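Local atomic coordinates of clan CA, family C40, NlpC/P60 superfamily cysteine peptidase (Trichomonas vaginalis, PDB entry 6BIO), a protein that probably acts as a cysteine peptidase of the NlpC/P60 type, a peptidoglycan hydrolase directed against bacteria. Residues A214-T227 with F262-W276. Numbering follows the deposited sequence.
Sequences AQDILPGDIITFRT and FYKYPYPVSTIRRYW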
loop_
_atom_site.group_PDB
_atom_site.type_symbol
_atom_site.label_atom_id
_atom_site.label_comp_id
_atom_site.label_asym_id
_atom_site.label_seq_id
_atom_site.Cartn_x
_atom_site.Cartn_y
_atom_site.Cartn_z
ATOM N N ALA A 214 18.007 -6.880 -16.469
ATOM C CA ALA A 214 17.306 -7.955 -15.776
ATOM C C ALA A 214 18.169 -8.667 -14.748
ATOM O O ALA A 214 17.620 -9.225 -13.796
ATOM C CB ALA A 214 16.753 -8.969 -16.775
ATOM N N GLN A 215 19.495 -8.642 -14.900
ATOM C CA GLN A 215 20.386 -9.224 -13.896
ATOM C C GLN A 215 20.201 -8.592 -12.527
ATOM O O GLN A 215 20.506 -9.222 -11.506
ATOM C CB GLN A 215 21.853 -9.075 -14.344
ATOM N N ASP A 216 19.726 -7.359 -12.486
ATOM C CA ASP A 216 19.593 -6.610 -11.247
ATOM C C ASP A 216 18.215 -6.752 -10.615
ATOM O O ASP A 216 17.938 -6.090 -9.608
ATOM C CB ASP A 216 19.894 -5.133 -11.515
ATOM C CG ASP A 216 21.327 -4.920 -11.952
ATOM O OD1 ASP A 216 22.199 -5.671 -11.472
ATOM O OD2 ASP A 216 21.600 -4.040 -12.798
ATOM N N ILE A 217 17.339 -7.589 -11.178
ATOM C CA ILE A 217 15.981 -7.689 -10.667
ATOM C C ILE A 217 15.990 -8.329 -9.294
ATOM O O ILE A 217 16.841 -9.167 -8.968
ATOM C CB ILE A 217 15.115 -8.496 -11.645
ATOM C CG1 ILE A 217 13.631 -8.300 -11.394
ATOM C CG2 ILE A 217 15.479 -9.991 -11.588
ATOM C CD1 ILE A 217 12.750 -8.836 -12.521
ATOM N N LEU A 218 15.029 -7.923 -8.480
ATOM C CA LEU A 218 14.900 -8.413 -7.122
ATOM C C LEU A 218 13.436 -8.676 -6.808
ATOM O O LEU A 218 12.539 -8.113 -7.452
ATOM C CB LEU A 218 15.430 -7.371 -6.132
ATOM C CG LEU A 218 16.930 -7.155 -6.111
ATOM C CD1 LEU A 218 17.331 -6.023 -5.228
ATOM C CD2 LEU A 218 17.616 -8.410 -5.648
ATOM N N PRO A 219 13.167 -9.506 -5.792
ATOM C CA PRO A 219 11.782 -9.785 -5.409
ATOM C C PRO A 219 11.017 -8.488 -5.190
ATOM O O PRO A 219 11.508 -7.552 -4.545
ATOM C CB PRO A 219 11.941 -10.561 -4.098
ATOM C CG PRO A 219 13.242 -11.342 -4.339
ATOM C CD PRO A 219 14.125 -10.340 -5.036
ATOM N N GLY A 220 9.788 -8.458 -5.680
ATOM C CA GLY A 220 8.954 -7.294 -5.552
ATOM C C GLY A 220 9.001 -6.354 -6.733
ATOM O O GLY A 220 8.102 -5.512 -6.874
ATOM N N ASP A 221 10.029 -6.451 -7.574
ATOM C CA ASP A 221 10.036 -5.686 -8.812
ATOM C C ASP A 221 8.906 -6.208 -9.685
ATOM O O ASP A 221 8.592 -7.395 -9.680
ATOM C CB ASP A 221 11.376 -5.839 -9.560
ATOM C CG ASP A 221 12.563 -5.251 -8.798
ATOM O OD1 ASP A 221 12.340 -4.477 -7.841
ATOM O OD2 ASP A 221 13.724 -5.531 -9.254
ATOM N N ILE A 222 8.279 -5.310 -10.432
ATOM C CA ILE A 222 7.273 -5.708 -11.415
ATOM C C ILE A 222 7.895 -5.710 -12.800
ATOM O O ILE A 222 8.886 -5.032 -13.066
ATOM C CB ILE A 222 5.979 -4.882 -11.371
ATOM C CG1 ILE A 222 6.182 -3.455 -11.837
ATOM C CG2 ILE A 222 5.357 -4.975 -9.946
ATOM C CD1 ILE A 222 4.908 -2.705 -12.014
ATOM N N ILE A 223 7.372 -6.592 -13.644
ATOM C CA ILE A 223 7.809 -6.760 -15.022
ATOM C C ILE A 223 6.593 -6.575 -15.902
ATOM O O ILE A 223 5.606 -7.296 -15.739
ATOM C CB ILE A 223 8.378 -8.164 -15.252
ATOM C CG1 ILE A 223 9.380 -8.588 -14.175
ATOM C CG2 ILE A 223 8.990 -8.244 -16.624
ATOM C CD1 ILE A 223 9.438 -10.114 -14.031
ATOM N N THR A 224 6.636 -5.596 -16.812
ATOM C CA THR A 224 5.548 -5.422 -17.765
ATOM C C THR A 224 5.912 -6.076 -19.091
ATOM O O THR A 224 7.095 -6.253 -19.414
ATOM C CB THR A 224 5.225 -3.945 -17.960
ATOM O OG1 THR A 224 6.389 -3.285 -18.451
ATOM C CG2 THR A 224 4.763 -3.334 -16.636
ATOM N N PHE A 225 4.885 -6.466 -19.846
ATOM C CA PHE A 225 5.046 -7.230 -21.068
ATOM C C PHE A 225 4.086 -6.719 -22.137
ATOM O O PHE A 225 3.004 -6.193 -21.856
ATOM C CB PHE A 225 4.743 -8.721 -20.853
ATOM C CG PHE A 225 5.569 -9.410 -19.760
ATOM C CD1 PHE A 225 6.794 -9.995 -20.069
ATOM C CD2 PHE A 225 5.120 -9.490 -18.439
ATOM C CE1 PHE A 225 7.536 -10.670 -19.082
ATOM C CE2 PHE A 225 5.846 -10.163 -17.494
ATOM C CZ PHE A 225 7.046 -10.745 -17.804
ATOM N N ARG A 226 4.492 -6.964 -23.395
ATOM C CA ARG A 226 3.657 -6.710 -24.561
ATOM C C ARG A 226 3.195 -8.059 -25.082
ATOM O O ARG A 226 3.991 -8.816 -25.644
ATOM C CB ARG A 226 4.440 -5.912 -25.618
ATOM C CG ARG A 226 5.019 -4.637 -25.041
ATOM C CD ARG A 226 5.428 -3.657 -26.140
ATOM N NE ARG A 226 6.475 -4.254 -26.956
ATOM C CZ ARG A 226 7.765 -4.284 -26.682
ATOM N NH1 ARG A 226 8.268 -3.616 -25.653
ATOM N NH2 ARG A 226 8.591 -4.945 -27.502
ATOM N N THR A 227 1.919 -8.382 -24.862
ATOM C CA THR A 227 1.410 -9.726 -25.146
ATOM C C THR A 227 0.358 -9.781 -26.233
ATOM O O THR A 227 -0.133 -10.879 -26.511
ATOM C CB THR A 227 0.847 -10.428 -23.885
ATOM O OG1 THR A 227 -0.392 -9.829 -23.506
ATOM C CG2 THR A 227 1.832 -10.386 -22.719
ATOM N N PHE A 262 10.374 -16.964 -15.588
ATOM C CA PHE A 262 10.580 -15.690 -16.271
ATOM C C PHE A 262 11.259 -15.899 -17.632
ATOM O O PHE A 262 10.809 -15.369 -18.663
ATOM C CB PHE A 262 11.433 -14.800 -15.348
ATOM C CG PHE A 262 11.665 -13.381 -15.828
ATOM C CD1 PHE A 262 10.899 -12.764 -16.830
ATOM C CD2 PHE A 262 12.698 -12.639 -15.232
ATOM C CE1 PHE A 262 11.179 -11.423 -17.217
ATOM C CE2 PHE A 262 12.975 -11.322 -15.605
ATOM C CZ PHE A 262 12.225 -10.712 -16.610
ATOM N N TYR A 263 12.344 -16.678 -17.658
ATOM C CA TYR A 263 13.119 -16.812 -18.886
ATOM C C TYR A 263 12.337 -17.534 -19.978
ATOM O O TYR A 263 12.512 -17.223 -21.153
ATOM C CB TYR A 263 14.423 -17.543 -18.582
ATOM C CG TYR A 263 15.302 -17.770 -19.786
ATOM C CD1 TYR A 263 16.053 -16.729 -20.314
ATOM C CD2 TYR A 263 15.394 -19.034 -20.397
ATOM C CE1 TYR A 263 16.866 -16.928 -21.421
ATOM C CE2 TYR A 263 16.194 -19.240 -21.491
ATOM C CZ TYR A 263 16.934 -18.177 -22.006
ATOM O OH TYR A 263 17.750 -18.351 -23.109
ATOM N N LYS A 264 11.458 -18.467 -19.612
ATOM C CA LYS A 264 10.642 -19.187 -20.579
ATOM C C LYS A 264 9.353 -18.474 -20.986
ATOM O O LYS A 264 8.660 -18.940 -21.903
ATOM C CB LYS A 264 10.251 -20.554 -20.022
ATOM C CG LYS A 264 11.422 -21.457 -19.776
ATOM C CD LYS A 264 10.944 -22.874 -19.461
ATOM C CE LYS A 264 12.088 -23.879 -19.433
ATOM N NZ LYS A 264 12.149 -24.556 -18.129
ATOM N N TYR A 265 8.992 -17.390 -20.349
ATOM C CA TYR A 265 7.743 -16.732 -20.704
ATOM C C TYR A 265 7.884 -16.124 -22.102
ATOM O O TYR A 265 8.793 -15.304 -22.319
ATOM C CB TYR A 265 7.442 -15.658 -19.682
ATOM C CG TYR A 265 6.082 -15.022 -19.793
ATOM C CD1 TYR A 265 4.919 -15.780 -19.700
ATOM C CD2 TYR A 265 5.945 -13.644 -19.948
ATOM C CE1 TYR A 265 3.687 -15.201 -19.786
ATOM C CE2 TYR A 265 4.696 -13.061 -20.016
ATOM C CZ TYR A 265 3.582 -13.845 -19.930
ATOM O OH TYR A 265 2.353 -13.248 -19.994
ATOM N N PRO A 266 7.009 -16.442 -23.058
ATOM C CA PRO A 266 7.314 -16.140 -24.471
ATOM C C PRO A 266 6.782 -14.806 -24.953
ATOM O O PRO A 266 6.291 -14.728 -26.081
ATOM C CB PRO A 266 6.628 -17.298 -25.205
ATOM C CG PRO A 266 5.451 -17.532 -24.361
ATOM C CD PRO A 266 5.908 -17.419 -22.957
ATOM N N TYR A 267 6.849 -13.762 -24.144
ATOM C CA TYR A 267 6.433 -12.441 -24.568
ATOM C C TYR A 267 7.480 -11.425 -24.157
ATOM O O TYR A 267 8.150 -11.601 -23.134
ATOM C CB TYR A 267 5.105 -12.051 -23.912
ATOM C CG TYR A 267 4.001 -12.985 -24.284
ATOM C CD1 TYR A 267 3.333 -12.851 -25.486
ATOM C CD2 TYR A 267 3.611 -14.003 -23.433
ATOM C CE1 TYR A 267 2.304 -13.689 -25.820
ATOM C CE2 TYR A 267 2.618 -14.877 -23.792
ATOM C CZ TYR A 267 1.973 -14.711 -24.986
ATOM O OH TYR A 267 0.958 -15.569 -25.316
ATOM N N PRO A 268 7.660 -10.364 -24.937
ATOM C CA PRO A 268 8.734 -9.422 -24.632
ATOM C C PRO A 268 8.442 -8.564 -23.419
ATOM O O PRO A 268 7.324 -8.090 -23.217
ATOM C CB PRO A 268 8.788 -8.546 -25.876
ATOM C CG PRO A 268 7.434 -8.682 -26.453
ATOM C CD PRO A 268 7.031 -10.069 -26.227
ATOM N N VAL A 269 9.483 -8.360 -22.622
ATOM C CA VAL A 269 9.448 -7.411 -21.525
ATOM C C VAL A 269 9.428 -5.999 -22.089
ATOM O O VAL A 269 10.149 -5.679 -23.040
ATOM C CB VAL A 269 10.701 -7.587 -20.660
ATOM C CG1 VAL A 269 10.771 -6.461 -19.647
ATOM C CG2 VAL A 269 10.673 -8.934 -19.956
ATOM N N SER A 270 8.656 -5.131 -21.439
ATOM C CA SER A 270 8.705 -3.681 -21.692
ATOM C C SER A 270 9.658 -3.033 -20.698
ATOM O O SER A 270 10.732 -2.582 -21.080
ATOM C CB SER A 270 7.317 -3.072 -21.609
ATOM O OG SER A 270 7.394 -1.692 -21.719
ATOM N N THR A 271 9.288 -2.981 -19.415
ATOM C CA THR A 271 10.206 -2.489 -18.395
ATOM C C THR A 271 10.113 -3.333 -17.135
ATOM O O THR A 271 9.136 -4.047 -16.894
ATOM C CB THR A 271 10.005 -0.978 -18.029
ATOM O OG1 THR A 271 8.774 -0.767 -17.368
ATOM C CG2 THR A 271 10.134 -0.058 -19.249
ATOM N N ILE A 272 11.166 -3.234 -16.340
ATOM C CA ILE A 272 11.228 -3.737 -14.967
ATOM C C ILE A 272 11.219 -2.519 -14.060
ATOM O O ILE A 272 12.058 -1.618 -14.212
ATOM C CB ILE A 272 12.493 -4.583 -14.744
ATOM C CG1 ILE A 272 12.546 -5.758 -15.755
ATOM C CG2 ILE A 272 12.522 -5.071 -13.287
ATOM C CD1 ILE A 272 13.887 -6.428 -15.788
ATOM N N ARG A 273 10.269 -2.485 -13.116
ATOM C CA ARG A 273 10.051 -1.302 -12.303
ATOM C C ARG A 273 10.060 -1.674 -10.824
ATOM O O ARG A 273 9.418 -2.657 -10.407
ATOM C CB ARG A 273 8.706 -0.645 -12.623
ATOM C CG ARG A 273 8.580 -0.085 -14.020
ATOM C CD ARG A 273 9.556 1.011 -14.281
ATOM N NE ARG A 273 9.287 1.683 -15.547
ATOM C CZ ARG A 273 9.644 2.927 -15.830
ATOM N NH1 ARG A 273 10.225 3.684 -14.918
ATOM N NH2 ARG A 273 9.366 3.426 -17.045
ATOM N N ARG A 274 10.758 -0.863 -10.039
ATOM C CA ARG A 274 10.950 -1.084 -8.606
ATOM C C ARG A 274 10.210 0.023 -7.856
ATOM O O ARG A 274 10.615 1.193 -7.875
ATOM C CB ARG A 274 12.442 -1.084 -8.281
ATOM C CG ARG A 274 12.724 -1.231 -6.793
ATOM C CD ARG A 274 14.183 -1.568 -6.517
ATOM N NE ARG A 274 14.551 -2.802 -7.215
ATOM C CZ ARG A 274 15.787 -3.193 -7.489
ATOM N NH1 ARG A 274 16.841 -2.490 -7.076
ATOM N NH2 ARG A 274 15.977 -4.318 -8.175
ATOM N N TYR A 275 9.098 -0.349 -7.242
ATOM C CA TYR A 275 8.257 0.588 -6.515
ATOM C C TYR A 275 8.570 0.627 -5.032
ATOM O O TYR A 275 8.035 1.483 -4.325
ATOM C CB TYR A 275 6.782 0.249 -6.734
ATOM C CG TYR A 275 6.237 0.730 -8.054
ATOM C CD1 TYR A 275 6.393 -0.003 -9.214
ATOM C CD2 TYR A 275 5.530 1.914 -8.119
ATOM C CE1 TYR A 275 5.853 0.458 -10.417
ATOM C CE2 TYR A 275 5.001 2.376 -9.322
ATOM C CZ TYR A 275 5.171 1.642 -10.458
ATOM O OH TYR A 275 4.556 2.090 -11.613
ATOM N N TRP A 276 9.387 -0.293 -4.528
ATOM C CA TRP A 276 9.836 -0.288 -3.145
ATOM C C TRP A 276 11.152 0.463 -3.037
ATOM O O TRP A 276 11.921 0.554 -4.000
ATOM C CB TRP A 276 9.995 -1.724 -2.638
ATOM C CG TRP A 276 10.908 -2.618 -3.438
ATOM C CD1 TRP A 276 10.597 -3.342 -4.561
ATOM C CD2 TRP A 276 12.276 -2.862 -3.169
ATOM N NE1 TRP A 276 11.695 -4.042 -4.978
ATOM C CE2 TRP A 276 12.743 -3.767 -4.136
ATOM C CE3 TRP A 276 13.157 -2.419 -2.184
ATOM C CZ2 TRP A 276 14.043 -4.229 -4.143
ATOM C CZ3 TRP A 276 14.439 -2.870 -2.208
ATOM C CH2 TRP A 276 14.880 -3.755 -3.175
HETATM O O HOH W 1 19.351 -3.883 -7.855
HETATM O O HOH W 2 8.005 -2.892 -7.952
HETATM O O HOH W 3 7.129 -1.169 -24.352
#
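Arg274 starts with CG trans to its own backbone N (chi1 177°) and bends at chi3 (-58°), which lays its guanidinium edge against the carboxylate of Asp221, whose CG is anti to its carbonyl carbon. The two flat groups are nearly coplanar and meet side-on: Arg274 NE reaches Asp221 OD1 at 2.8 Å, and Arg274 NH2 reaches Asp221 OD2, on its syn lone pair, also at 2.8 Å. Each oxygen has a further donor. Trp276 NE1 approaches Asp221 OD1 at 3.0 Å, tilted from the indole plane, while Leu218 N comes to OD2 from above the carboxylate plane. Four N-H groups thus fix the rotation of this buried acid and would probably favour its charged form. Arg274 NH2 also bonds Asp216 O, and Leu218 CD1 lies over one guanidinium face. Beyond the type II turn from Leu218 to Asp221, strand 222-225 pairs antiparallel with strand 269-274, as neighbours in the six-stranded sheet of the NlpC/P60 domain; strand 237-243 flanks 222-225 across from this partner. Ile222 and Arg273 form a hydrogen-bonded pair, Ile223 and Ile272 a non-hydrogen-bonded one, and a beta bulge then shifts the register by one before Phe225 and Val269. At the bulge Thr224 O accepts Ser270 N at 2.8 Å, and Thr224 OG1 accepts Thr271 N at 3.1 Å; Asp205 bonds the hydroxyls of Thr224, Ser270 and Thr271. Ile223 CD1 sits over the centre of the Phe262 ring, a CH-pi contact at 3.8 Å to the centroid. Tyr265 presents its edge to a face of Phe225 in a T-shaped stack, planes at 71°, and Phe247 adjoins both rings. Farther along, Thr227 CB rests over the Tyr267 ring.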